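Local coordinates for protein PUF4 (Saccharomyces cerevisiae, PDB 3BWT), which binds single-stranded mRNA sequence-specifically through its Pumilio homology domain, the part modelled here, and takes part in transcript regulation, at residues 49-54 with 77-82; 251-256 with 288-293. All coordinates share one frame; numbering follows the deposited sequence.

Contact 1 of 2, residues 49-54 with 77-82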
ATOM      1  N   ASP A  49     -25.430   9.859  19.950  1.00 21.38           N
ATOM      2  CA  ASP A  49     -25.064  11.260  20.014  1.00 22.22           C
ATOM      3  C   ASP A  49     -23.574  11.455  20.246  1.00 25.67           C
ATOM      4  O   ASP A  49     -23.037  12.550  20.075  1.00 23.55           O
ATOM      5  CB  ASP A  49     -25.868  11.948  21.102  1.00 26.76           C
ATOM      6  CG  ASP A  49     -27.282  12.224  20.672  1.00 36.93           C
ATOM      7  OD1 ASP A  49     -27.459  12.754  19.551  1.00 39.12           O
ATOM      8  OD2 ASP A  49     -28.209  11.913  21.449  1.00 51.12           O
ATOM      9  N   TYR A  50     -22.908  10.377  20.624  1.00 23.48           N
ATOM     10  CA  TYR A  50     -21.514  10.453  20.999  1.00 21.96           C
ATOM     11  C   TYR A  50     -20.633   9.573  20.117  1.00 22.20           C
ATOM     12  O   TYR A  50     -19.532   9.209  20.509  1.00 21.45           O
ATOM     13  CB  TYR A  50     -21.383  10.060  22.467  1.00 23.82           C
ATOM     14  CG  TYR A  50     -22.355  10.805  23.339  1.00 27.18           C
ATOM     15  CD1 TYR A  50     -22.108  12.118  23.717  1.00 26.05           C
ATOM     16  CD2 TYR A  50     -23.537  10.211  23.762  1.00 32.46           C
ATOM     17  CE1 TYR A  50     -23.008  12.817  24.503  1.00 39.06           C
ATOM     18  CE2 TYR A  50     -24.447  10.905  24.557  1.00 31.57           C
ATOM     19  CZ  TYR A  50     -24.177  12.207  24.924  1.00 38.43           C
ATOM     20  OH  TYR A  50     -25.067  12.905  25.714  1.00 34.62           O
ATOM     21  N   THR A  51     -21.106   9.244  18.917  1.00 19.34           N
ATOM     22  CA  THR A  51     -20.373   8.298  18.092  1.00 19.63           C
ATOM     23  C   THR A  51     -18.951   8.781  17.814  1.00 19.04           C
ATOM     24  O   THR A  51     -18.010   8.001  17.917  1.00 21.71           O
ATOM     25  CB  THR A  51     -21.140   7.867  16.781  1.00 25.18           C
ATOM     26  OG1 THR A  51     -20.841   8.751  15.696  1.00 29.32           O
ATOM     27  CG2 THR A  51     -22.641   7.824  16.999  1.00 17.42           C
ATOM     28  N   VAL A  52     -18.783  10.062  17.494  1.00 18.97           N
ATOM     29  CA  VAL A  52     -17.459  10.583  17.169  1.00 18.80           C
ATOM     30  C   VAL A  52     -16.508  10.388  18.341  1.00 19.16           C
ATOM     31  O   VAL A  52     -15.355   9.965  18.186  1.00 20.36           O
ATOM     32  CB  VAL A  52     -17.483  12.073  16.793  1.00 17.14           C
ATOM     33  CG1 VAL A  52     -16.119  12.510  16.297  1.00 17.87           C
ATOM     34  CG2 VAL A  52     -18.523  12.343  15.737  1.00 20.31           C
ATOM     35  N   GLU A  53     -16.991  10.645  19.527  1.00 19.71           N
ATOM     36  CA  GLU A  53     -16.148  10.550  20.660  1.00 21.63           C
ATOM     37  C   GLU A  53     -15.874   9.165  21.109  1.00 20.38           C
ATOM     38  O   GLU A  53     -14.867   8.908  21.672  1.00 24.66           O
ATOM     39  CB  GLU A  53     -16.623  11.470  21.747  1.00 20.30           C
ATOM     40  CG  GLU A  53     -15.838  11.543  22.957  1.00 27.40           C
ATOM     41  CD  GLU A  53     -16.389  12.505  23.895  1.00 37.54           C
ATOM     42  OE1 GLU A  53     -17.383  13.107  23.575  1.00 40.29           O
ATOM     43  OE2 GLU A  53     -15.860  12.664  24.958  1.00 35.64           O
ATOM     44  N   LEU A  54     -16.763   8.258  20.807  1.00 18.55           N
ATOM     45  CA  LEU A  54     -16.525   6.849  21.075  1.00 18.87           C
ATOM     46  C   LEU A  54     -15.691   6.207  19.980  1.00 18.65           C
ATOM     47  O   LEU A  54     -15.022   5.208  20.218  1.00 19.53           O
ATOM     48  CB  LEU A  54     -17.836   6.085  21.240  1.00 19.61           C
ATOM     49  CG  LEU A  54     -18.730   6.588  22.361  1.00 19.52           C
ATOM     50  CD1 LEU A  54     -19.971   5.734  22.482  1.00 18.31           C
ATOM     51  CD2 LEU A  54     -17.953   6.609  23.666  1.00 24.04           C
ATOM     52  N   ILE A  77     -27.215   4.049   9.004  1.00 20.76           N
ATOM     53  CA  ILE A  77     -27.257   5.285   8.229  1.00 21.70           C
ATOM     54  C   ILE A  77     -27.246   6.520   9.123  1.00 23.32           C
ATOM     55  O   ILE A  77     -26.729   7.573   8.735  1.00 27.04           O
ATOM     56  CB  ILE A  77     -28.461   5.307   7.267  1.00 22.07           C
ATOM     57  CG1 ILE A  77     -28.337   4.139   6.287  1.00 30.42           C
ATOM     58  CG2 ILE A  77     -28.503   6.605   6.492  1.00 20.01           C
ATOM     59  CD1 ILE A  77     -29.586   3.830   5.521  1.00 27.07           C
ATOM     60  N   VAL A  78     -27.800   6.386  10.325  1.00 19.81           N
ATOM     61  CA  VAL A  78     -27.815   7.490  11.270  1.00 22.22           C
ATOM     62  C   VAL A  78     -26.420   7.698  11.845  1.00 23.73           C
ATOM     63  O   VAL A  78     -25.949   8.832  11.966  1.00 24.54           O
ATOM     64  CB  VAL A  78     -28.829   7.265  12.417  1.00 22.23           C
ATOM     65  CG1 VAL A  78     -28.675   8.346  13.494  1.00 17.53           C
ATOM     66  CG2 VAL A  78     -30.247   7.231  11.875  1.00 17.16           C
ATOM     67  N   LEU A  79     -25.760   6.602  12.205  1.00 20.29           N
ATOM     68  CA  LEU A  79     -24.397   6.684  12.704  1.00 19.44           C
ATOM     69  C   LEU A  79     -23.497   7.315  11.651  1.00 23.05           C
ATOM     70  O   LEU A  79     -22.611   8.116  11.977  1.00 25.66           O
ATOM     71  CB  LEU A  79     -23.868   5.308  13.107  1.00 18.36           C
ATOM     72  CG  LEU A  79     -24.588   4.660  14.290  1.00 20.07           C
ATOM     73  CD1 LEU A  79     -23.833   3.441  14.817  1.00 18.64           C
ATOM     74  CD2 LEU A  79     -24.816   5.674  15.399  1.00 18.50           C
ATOM     75  N   THR A  80     -23.732   6.971  10.388  1.00 21.28           N
ATOM     76  CA  THR A  80     -22.939   7.535   9.299  1.00 24.08           C
ATOM     77  C   THR A  80     -23.200   9.032   9.189  1.00 21.77           C
ATOM     78  O   THR A  80     -22.267   9.815   9.029  1.00 21.44           O
ATOM     79  CB  THR A  80     -23.229   6.876   7.908  1.00 27.73           C
ATOM     80  OG1 THR A  80     -23.082   5.451   7.978  1.00 22.05           O
ATOM     81  CG2 THR A  80     -22.280   7.424   6.849  1.00 18.83           C
ATOM     82  N   LYS A  81     -24.465   9.433   9.272  1.00 22.55           N
ATOM     83  CA  LYS A  81     -24.799  10.851   9.108  1.00 28.75           C
ATOM     84  C   LYS A  81     -24.223  11.729  10.215  1.00 21.71           C
ATOM     85  O   LYS A  81     -23.782  12.845   9.958  1.00 25.75           O
ATOM     86  CB  LYS A  81     -26.311  11.067   8.978  1.00 32.37           C
ATOM     87  CG  LYS A  81     -26.885  10.613   7.630  1.00 37.70           C
ATOM     88  CD  LYS A  81     -28.401  10.840   7.541  1.00 40.39           C
ATOM     89  CE  LYS A  81     -28.952  10.429   6.174  1.00 42.68           C
ATOM     90  NZ  LYS A  81     -30.397  10.778   6.020  1.00 34.63           N
ATOM     91  N   ILE A  82     -24.216  11.213  11.436  1.00 19.58           N
ATOM     92  CA  ILE A  82     -23.735  11.961  12.583  1.00 19.96           C
ATOM     93  C   ILE A  82     -22.223  12.105  12.542  1.00 22.96           C
ATOM     94  O   ILE A  82     -21.674  13.175  12.846  1.00 21.07           O
ATOM     95  CB  ILE A  82     -24.146  11.265  13.907  1.00 29.05           C
ATOM     96  CG1 ILE A  82     -25.649  11.450  14.168  1.00 26.41           C
ATOM     97  CG2 ILE A  82     -23.316  11.778  15.081  1.00 16.68           C
ATOM     98  CD1 ILE A  82     -26.151  10.765  15.429  1.00 20.12           C
TER
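Ile82 and Thr51 bury the most surface here, with Leu79 completing a small apolar patch between the short helix that starts at Thr51 and the longer helix 73-83. Thr51 sits opposite Leu79 in the backbone register, their CA atoms 6.9 Å apart, and its side chain splits its two branches between two partners. Thr51 CG2 lies 3.5 Å from Leu79 CD2, a methyl-to-methyl touch in which the two side chains slant across each other. The hydroxyl side faces Ile82, where Thr51 OG1 comes to 4.0 Å from Ile82 CG2. Chi1 of 89° puts Thr51 OG1 between its own backbone N and carbonyl carbon, leaving the methyl beside the N and turned to the leucine. Ile82 meets the hydroxyl with its short branch, which runs anti to its backbone N. Val52 adds only a looser touch, Val52 CG2 to Ile82 O at 4.4 Å. The two segments share no hydrogen bond; locally, Leu54 N donates to Tyr50 O at 2.9 Å in the first turn after the N-cap residue Tyr50. Leu79 also packs on Phe44 of helix 37-47 and on Leu67 and Leu68 of helix 60-70, so the patch joins a wider apolar core. Two neighbouring helices packed side by side in this way, here where the second Pumilio repeat gives way to the third, are characteristic of the all-helical PUF superhelix.

Contact 2 of 2, residues 251-256 with 288-293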
ATOM      1  N   LYS A 251      14.107  -5.180 -10.111  1.00 19.94           N
ATOM      2  CA  LYS A 251      12.735  -5.585 -10.352  1.00 20.03           C
ATOM      3  C   LYS A 251      12.584  -6.053 -11.797  1.00 20.28           C
ATOM      4  O   LYS A 251      11.980  -7.088 -12.066  1.00 20.96           O
ATOM      5  CB  LYS A 251      11.780  -4.431 -10.069  1.00 18.12           C
ATOM      6  CG  LYS A 251      10.335  -4.791 -10.323  1.00 18.14           C
ATOM      7  CD  LYS A 251       9.964  -6.020  -9.533  1.00 17.04           C
ATOM      8  CE  LYS A 251       8.532  -6.396  -9.769  1.00 17.59           C
ATOM      9  NZ  LYS A 251       8.069  -7.382  -8.752  1.00 18.26           N
ATOM     10  N   ILE A 252      13.144  -5.274 -12.716  1.00 19.33           N
ATOM     11  CA  ILE A 252      13.165  -5.606 -14.135  1.00 21.04           C
ATOM     12  C   ILE A 252      14.012  -6.856 -14.418  1.00 25.30           C
ATOM     13  O   ILE A 252      13.601  -7.735 -15.184  1.00 23.26           O
ATOM     14  CB  ILE A 252      13.686  -4.422 -14.965  1.00 18.82           C
ATOM     15  CG1 ILE A 252      12.674  -3.281 -14.956  1.00 17.25           C
ATOM     16  CG2 ILE A 252      13.970  -4.854 -16.384  1.00 21.02           C
ATOM     17  CD1 ILE A 252      13.286  -1.918 -15.216  1.00 17.94           C
ATOM     18  N   LEU A 253      15.185  -6.940 -13.795  1.00 21.34           N
ATOM     19  CA  LEU A 253      16.032  -8.121 -13.953  1.00 24.47           C
ATOM     20  C   LEU A 253      15.310  -9.383 -13.503  1.00 24.95           C
ATOM     21  O   LEU A 253      15.651 -10.481 -13.930  1.00 29.41           O
ATOM     22  CB  LEU A 253      17.339  -7.983 -13.166  1.00 21.08           C
ATOM     23  CG  LEU A 253      18.386  -7.032 -13.735  1.00 20.75           C
ATOM     24  CD1 LEU A 253      19.635  -7.057 -12.875  1.00 20.11           C
ATOM     25  CD2 LEU A 253      18.704  -7.402 -15.181  1.00 23.51           C
ATOM     26  N   LYS A 254      14.321  -9.220 -12.630  1.00 27.69           N
ATOM     27  CA  LYS A 254      13.578 -10.356 -12.084  1.00 26.64           C
ATOM     28  C   LYS A 254      12.221 -10.534 -12.765  1.00 22.14           C
ATOM     29  O   LYS A 254      11.420 -11.380 -12.365  1.00 22.26           O
ATOM     30  CB  LYS A 254      13.415 -10.221 -10.562  1.00 22.03           C
ATOM     31  CG  LYS A 254      14.699 -10.460  -9.775  1.00 23.66           C
ATOM     32  CD  LYS A 254      14.463 -10.357  -8.271  1.00 33.65           C
ATOM     33  CE  LYS A 254      15.698 -10.785  -7.480  1.00 37.22           C
ATOM     34  NZ  LYS A 254      15.429 -10.908  -6.012  1.00 62.12           N
ATOM     35  N   THR A 255      11.969  -9.739 -13.795  1.00 19.58           N
ATOM     36  CA  THR A 255      10.765  -9.913 -14.594  1.00 25.58           C
ATOM     37  C   THR A 255      11.103 -10.590 -15.922  1.00 25.30           C
ATOM     38  O   THR A 255      11.562  -9.938 -16.864  1.00 21.22           O
ATOM     39  CB  THR A 255      10.071  -8.578 -14.842  1.00 22.80           C
ATOM     40  OG1 THR A 255       9.814  -7.954 -13.579  1.00 29.12           O
ATOM     41  CG2 THR A 255       8.752  -8.778 -15.600  1.00 17.57           C
ATOM     42  N   ALA A 256      10.855 -11.897 -15.988  1.00 21.21           N
ATOM     43  CA  ALA A 256      11.376 -12.735 -17.071  1.00 29.72           C
ATOM     44  C   ALA A 256      11.365 -12.110 -18.467  1.00 24.84           C
ATOM     45  O   ALA A 256      12.379 -12.167 -19.163  1.00 24.79           O
ATOM     46  CB  ALA A 256      10.687 -14.088 -17.085  1.00 28.90           C
ATOM     47  N   LEU A 288      24.482  -6.767  -9.739  1.00 24.03           N
ATOM     48  CA  LEU A 288      25.397  -7.588 -10.508  1.00 28.47           C
ATOM     49  C   LEU A 288      25.140  -9.055 -10.212  1.00 25.62           C
ATOM     50  O   LEU A 288      25.158  -9.890 -11.115  1.00 26.54           O
ATOM     51  CB  LEU A 288      26.850  -7.243 -10.163  1.00 25.20           C
ATOM     52  CG  LEU A 288      27.868  -8.026 -10.993  1.00 24.43           C
ATOM     53  CD1 LEU A 288      27.431  -8.035 -12.454  1.00 23.62           C
ATOM     54  CD2 LEU A 288      29.276  -7.463 -10.838  1.00 23.10           C
ATOM     55  N   GLN A 289      24.913  -9.360  -8.939  1.00 21.26           N
ATOM     56  CA  GLN A 289      24.691 -10.732  -8.520  1.00 21.90           C
ATOM     57  C   GLN A 289      23.359 -11.228  -9.045  1.00 25.01           C
ATOM     58  O   GLN A 289      23.204 -12.399  -9.377  1.00 27.51           O
ATOM     59  CB  GLN A 289      24.725 -10.853  -7.004  1.00 22.47           C
ATOM     60  CG  GLN A 289      24.571 -12.279  -6.519  1.00 23.73           C
ATOM     61  CD  GLN A 289      24.671 -12.392  -5.017  1.00 26.98           C
ATOM     62  OE1 GLN A 289      24.842 -11.391  -4.320  1.00 31.59           O
ATOM     63  NE2 GLN A 289      24.556 -13.612  -4.501  1.00 22.93           N
ATOM     64  N   THR A 290      22.390 -10.327  -9.115  1.00 25.58           N
ATOM     65  CA  THR A 290      21.111 -10.664  -9.706  1.00 24.95           C
ATOM     66  C   THR A 290      21.302 -10.980 -11.181  1.00 25.78           C
ATOM     67  O   THR A 290      20.735 -11.945 -11.687  1.00 25.81           O
ATOM     68  CB  THR A 290      20.099  -9.535  -9.546  1.00 19.31           C
ATOM     69  OG1 THR A 290      19.643  -9.520  -8.194  1.00 28.50           O
ATOM     70  CG2 THR A 290      18.909  -9.764 -10.452  1.00 20.21           C
ATOM     71  N   ALA A 291      22.117 -10.170 -11.853  1.00 22.89           N
ATOM     72  CA  ALA A 291      22.350 -10.311 -13.286  1.00 27.36           C
ATOM     73  C   ALA A 291      22.917 -11.682 -13.614  1.00 25.42           C
ATOM     74  O   ALA A 291      22.467 -12.344 -14.546  1.00 24.26           O
ATOM     75  CB  ALA A 291      23.285  -9.225 -13.775  1.00 27.58           C
ATOM     76  N   LEU A 292      23.907 -12.097 -12.836  1.00 22.88           N
ATOM     77  CA  LEU A 292      24.503 -13.419 -12.981  1.00 24.86           C
ATOM     78  C   LEU A 292      23.503 -14.525 -12.669  1.00 25.00           C
ATOM     79  O   LEU A 292      23.452 -15.529 -13.365  1.00 29.05           O
ATOM     80  CB  LEU A 292      25.723 -13.562 -12.064  1.00 24.84           C
ATOM     81  CG  LEU A 292      26.964 -12.759 -12.452  1.00 23.52           C
ATOM     82  CD1 LEU A 292      27.828 -12.456 -11.228  1.00 27.72           C
ATOM     83  CD2 LEU A 292      27.754 -13.488 -13.519  1.00 21.87           C
ATOM     84  N   ASP A 293      22.720 -14.345 -11.608  1.00 26.60           N
ATOM     85  CA  ASP A 293      21.778 -15.364 -11.174  1.00 22.24           C
ATOM     86  C   ASP A 293      20.718 -15.587 -12.241  1.00 29.03           C
ATOM     87  O   ASP A 293      20.486 -16.720 -12.666  1.00 32.48           O
ATOM     88  CB  ASP A 293      21.132 -14.970  -9.843  1.00 34.60           C
ATOM     89  CG  ASP A 293      20.064 -15.965  -9.386  1.00 46.96           C
ATOM     90  OD1 ASP A 293      20.348 -17.180  -9.341  1.00 35.93           O
ATOM     91  OD2 ASP A 293      18.938 -15.525  -9.062  1.00 53.48           O
TER
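Leu253 and Thr290 meet through torsions that set a methyl of the threonine against the leucine: the extended second torsion of Leu253 (chi2 -178°) carries CD1 outward, while Thr290 holds CG2 anti to its own N and OG1 beside it (chi1 -75°). The pair joins successive Pumilio repeats, the seventh and the eighth, in the alpha-helical superhelix of the PUF fold: the end of helix 245-253 lies against helix 284-298. Thr290 CG2 does most of the touching. Thr290 CG2 rests 3.6 Å from Leu253 CB and 3.7 Å from Leu253 CD1, nestling against the leucine along its length rather than at one atom. The same methyl continues past the threonine to the alanine that follows, Leu253 CD1 to Ala291 CB being 4.3 Å; the CA atoms of Leu253 and Ala291 are 6.7 Å apart. Met262 and Ile263 of helix 256-279 also touch the leucine side chain, so this methyl contact belongs to a buried layer running between repeats.

On the solvent side, the extended Lys254 passes the hydroxyl side of Thr290, with Lys254 CE 4.2 Å from Thr290 OG1. The threonine hydroxyl has weak hydrogen bonds to Tyr286 O and Glu250 OE2. Lys254 NZ and Asp293 OD2 are oppositely charged but remain 6.6 Å apart, too far for an ion pair and probably good for no more than a mild mutual attraction. Lys254 is also where the chain leaves helical geometry, and just beyond it the turn is tied back to the helix: Thr255 OG1 donates to Lys251 O at 2.8 Å, bent to 140° at the oxygen and tilted from the carbonyl plane.

Overall arrangement
Contact 1 and contact 2 lie on opposite sides of the chain's centre, with their own centres about 52 Å apart, toward the N- and C-terminal parts of one curved stack of helices. They share no helix. Contact 1 lies in the second Pumilio repeat and reaches the first residue of the third, whereas contact 2 bridges the seventh and eighth. Both rely on methyl packing that involves a threonine and a leucine, without hydrogen bonds between the paired segments. Their settings differ: residues 49-54 with 77-82 are only partly buried, while 251-256 with 288-293 form a buried contact, although with less surface between the segments and with a lysine at its exposed margin.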